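Local coordinates for probable eukaryotic D-amino acid tRNA deacylase, LMAJ005534AAA (Leishmania major, PDB 1TC5), which probably hydrolyses D-aminoacyl-tRNA, such as D-tyrosyl-tRNA(Tyr), to the free D-amino acid and tRNA, working as a homodimer, at the interface of chains A and B. Residues are numbered along the deposited sequence; one frame, centred on the assembly and turned at random. Chains: chain A/B, Probable eukaryotic D-amino acid tRNA deacylase, LMAJ005534AAA.

The interface of chains A and B. Residues chain A 68-70, 188-192; chain B 101-102, 104-106, 110-111, 113.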
# COMPACT_ATOMS: atom_id res chain seq x y z
N THR A 68 16.65 -5.91 7.89
CA THR A 68 15.63 -5.95 8.94
C THR A 68 14.74 -7.18 8.73
O THR A 68 14.32 -7.45 7.62
CB THR A 68 14.78 -4.65 8.89
OG1 THR A 68 15.67 -3.52 8.89
CG2 THR A 68 13.93 -4.49 10.16
N LYS A 69 14.50 -7.92 9.81
CA LYS A 69 13.58 -9.04 9.78
C LYS A 69 12.19 -8.47 9.92
O LYS A 69 11.82 -7.99 10.96
CB LYS A 69 13.89 -10.01 10.91
CG LYS A 69 15.31 -10.62 10.82
CD LYS A 69 15.64 -11.48 12.05
CE LYS A 69 17.07 -12.03 12.01
NZ LYS A 69 17.15 -13.45 11.57
N ILE A 70 11.43 -8.49 8.83
CA ILE A 70 10.12 -7.85 8.79
C ILE A 70 9.02 -8.87 8.55
O ILE A 70 8.12 -8.98 9.36
CB ILE A 70 10.08 -6.77 7.68
CG1 ILE A 70 11.18 -5.73 7.91
CG2 ILE A 70 8.70 -6.09 7.65
CD1 ILE A 70 11.53 -4.91 6.65
N PHE A 188 0.62 -7.16 5.54
CA PHE A 188 1.44 -6.88 6.73
C PHE A 188 2.26 -5.60 6.53
O PHE A 188 3.48 -5.55 6.72
CB PHE A 188 2.34 -8.09 6.99
CG PHE A 188 2.96 -8.16 8.35
CD1 PHE A 188 2.37 -7.59 9.47
CD2 PHE A 188 4.14 -8.89 8.51
CE1 PHE A 188 2.97 -7.72 10.71
CE2 PHE A 188 4.73 -9.03 9.72
CZ PHE A 188 4.14 -8.44 10.84
N THR A 189 1.55 -4.56 6.14
CA THR A 189 2.17 -3.36 5.62
C THR A 189 3.00 -2.66 6.69
O THR A 189 2.54 -2.46 7.78
CB THR A 189 1.07 -2.42 5.04
OG1 THR A 189 0.30 -3.15 4.07
CG2 THR A 189 1.69 -1.26 4.28
N HIS A 190 4.25 -2.35 6.35
CA HIS A 190 5.08 -1.51 7.19
C HIS A 190 5.32 -0.17 6.49
O HIS A 190 5.27 -0.06 5.25
CB HIS A 190 6.38 -2.21 7.53
CG HIS A 190 6.23 -3.39 8.46
ND1 HIS A 190 5.71 -4.61 8.05
CD2 HIS A 190 6.53 -3.53 9.77
CE1 HIS A 190 5.72 -5.45 9.07
NE2 HIS A 190 6.21 -4.82 10.13
N MET A 191 5.55 0.85 7.31
CA MET A 191 5.88 2.20 6.89
C MET A 191 7.10 2.66 7.67
O MET A 191 7.01 2.82 8.89
CB MET A 191 4.70 3.12 7.16
CG MET A 191 4.73 4.46 6.40
SD MET A 191 6.00 5.65 6.88
CE MET A 191 5.28 6.33 8.41
N PHE A 192 8.25 2.81 7.00
CA PHE A 192 9.46 3.30 7.64
C PHE A 192 9.90 4.62 7.06
O PHE A 192 9.97 4.77 5.84
CB PHE A 192 10.61 2.33 7.45
CG PHE A 192 10.38 0.96 8.02
CD1 PHE A 192 9.59 0.76 9.15
CD2 PHE A 192 11.00 -0.13 7.44
CE1 PHE A 192 9.41 -0.54 9.67
CE2 PHE A 192 10.84 -1.42 7.97
CZ PHE A 192 10.03 -1.61 9.07
N SER B 101 0.27 -2.94 11.62
CA SER B 101 1.71 -3.00 11.39
C SER B 101 2.31 -1.70 10.83
O SER B 101 3.53 -1.52 10.86
CB SER B 101 2.02 -4.16 10.44
OG SER B 101 1.21 -4.10 9.28
N LEU B 102 1.46 -0.80 10.34
CA LEU B 102 1.86 0.56 9.91
C LEU B 102 2.54 1.38 11.01
O LEU B 102 3.21 2.36 10.72
CB LEU B 102 0.66 1.36 9.39
CG LEU B 102 0.03 0.93 8.06
CD1 LEU B 102 -1.27 1.65 7.85
CD2 LEU B 102 1.00 1.15 6.86
N GLY B 104 4.64 -0.08 13.16
CA GLY B 104 5.95 -0.70 13.36
C GLY B 104 7.11 0.26 13.08
O GLY B 104 7.03 1.11 12.18
N LYS B 105 8.14 0.17 13.92
CA LYS B 105 9.41 0.86 13.69
C LYS B 105 10.60 -0.10 13.78
O LYS B 105 10.57 -1.07 14.52
CB LYS B 105 9.58 2.01 14.69
CG LYS B 105 8.51 3.06 14.58
CD LYS B 105 9.04 4.44 14.91
CE LYS B 105 8.50 5.02 16.20
NZ LYS B 105 9.57 5.77 16.93
N VAL B 106 11.63 0.18 12.99
CA VAL B 106 12.89 -0.55 13.04
C VAL B 106 13.59 -0.38 14.39
O VAL B 106 13.75 0.74 14.89
CB VAL B 106 13.85 -0.04 11.92
CG1 VAL B 106 15.23 -0.67 12.08
CG2 VAL B 106 13.23 -0.32 10.53
N SER B 110 15.27 -5.76 13.74
CA SER B 110 13.93 -6.25 13.91
C SER B 110 12.94 -5.09 13.87
O SER B 110 13.33 -3.93 13.65
CB SER B 110 13.81 -7.02 15.23
OG SER B 110 13.99 -6.16 16.33
N VAL B 111 11.67 -5.40 14.07
CA VAL B 111 10.60 -4.42 14.12
C VAL B 111 9.94 -4.47 15.51
O VAL B 111 9.63 -5.55 16.02
CB VAL B 111 9.49 -4.66 13.01
CG1 VAL B 111 8.38 -3.65 13.10
CG2 VAL B 111 10.08 -4.70 11.61
N PHE B 113 6.65 -2.92 17.81
CA PHE B 113 5.29 -2.47 17.64
C PHE B 113 4.73 -1.73 18.87
O PHE B 113 3.52 -1.71 19.10
CB PHE B 113 4.39 -3.65 17.30
CG PHE B 113 4.68 -4.25 15.94
CD1 PHE B 113 4.39 -3.52 14.77
CD2 PHE B 113 5.27 -5.50 15.82
CE1 PHE B 113 4.63 -4.05 13.53
CE2 PHE B 113 5.54 -6.05 14.55
CZ PHE B 113 5.23 -5.33 13.41
O HOH W 1 5.79 -0.16 10.10
O HOH W 2 7.38 3.60 11.27
O HOH W 3 11.08 -8.19 13.44
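One patch of the two-fold homodimer interface, repeated with the chains exchanged, sets the C-terminal strand 190-193 of chain A, with the loop before it and loop 68-70, against the 3-10 helix 100-103 and the hairpin strands 105-107 and 110-112 of chain B. A:His190 can be followed from CB outward. CB places CG anti to the carbonyl carbon, beside the backbone N (chi1 -70°), near B:Ser101 O. ND1 donates to the A:Phe188 backbone O (2.8 Å), a bent bond (124° at H) with its acceptor out of the imidazole plane; with the groups on the two faces it can help hold the ring's rotation. CE1 lies over the centre of the A:Phe188 ring. CD2 sits between B:Ser101 O and B:Val111 CG1 (3.8 Å from CG1), the latter met tip to tip. NE2 abuts B:Phe113 CZ at 3.5 Å, the side chains crossing at about a right angle. A:Ile70 CG2 and B:Ser101 CB flank opposite imidazole faces near the rim. B:Ser101 holds OG in the crowded position between its backbone N and carbonyl carbon (chi1 51°), and OG donates to A:Thr189 O at 2.6 Å from above the carbonyl plane. Beside this bond, A:Thr189 CG2 and B:Leu102 CD2 pack with their side chains parallel. Farther along the strand, B:Val106 CG2 sits over the centre of the A:Phe192 face, with B:Gly104 O at the ring edge. Water 1 joins A:Met191 N to B:Ser101 O and B:Gly104 O; water 3 bridges A:Lys69 O and B:Val111 N, lying 2.9 Å from that N.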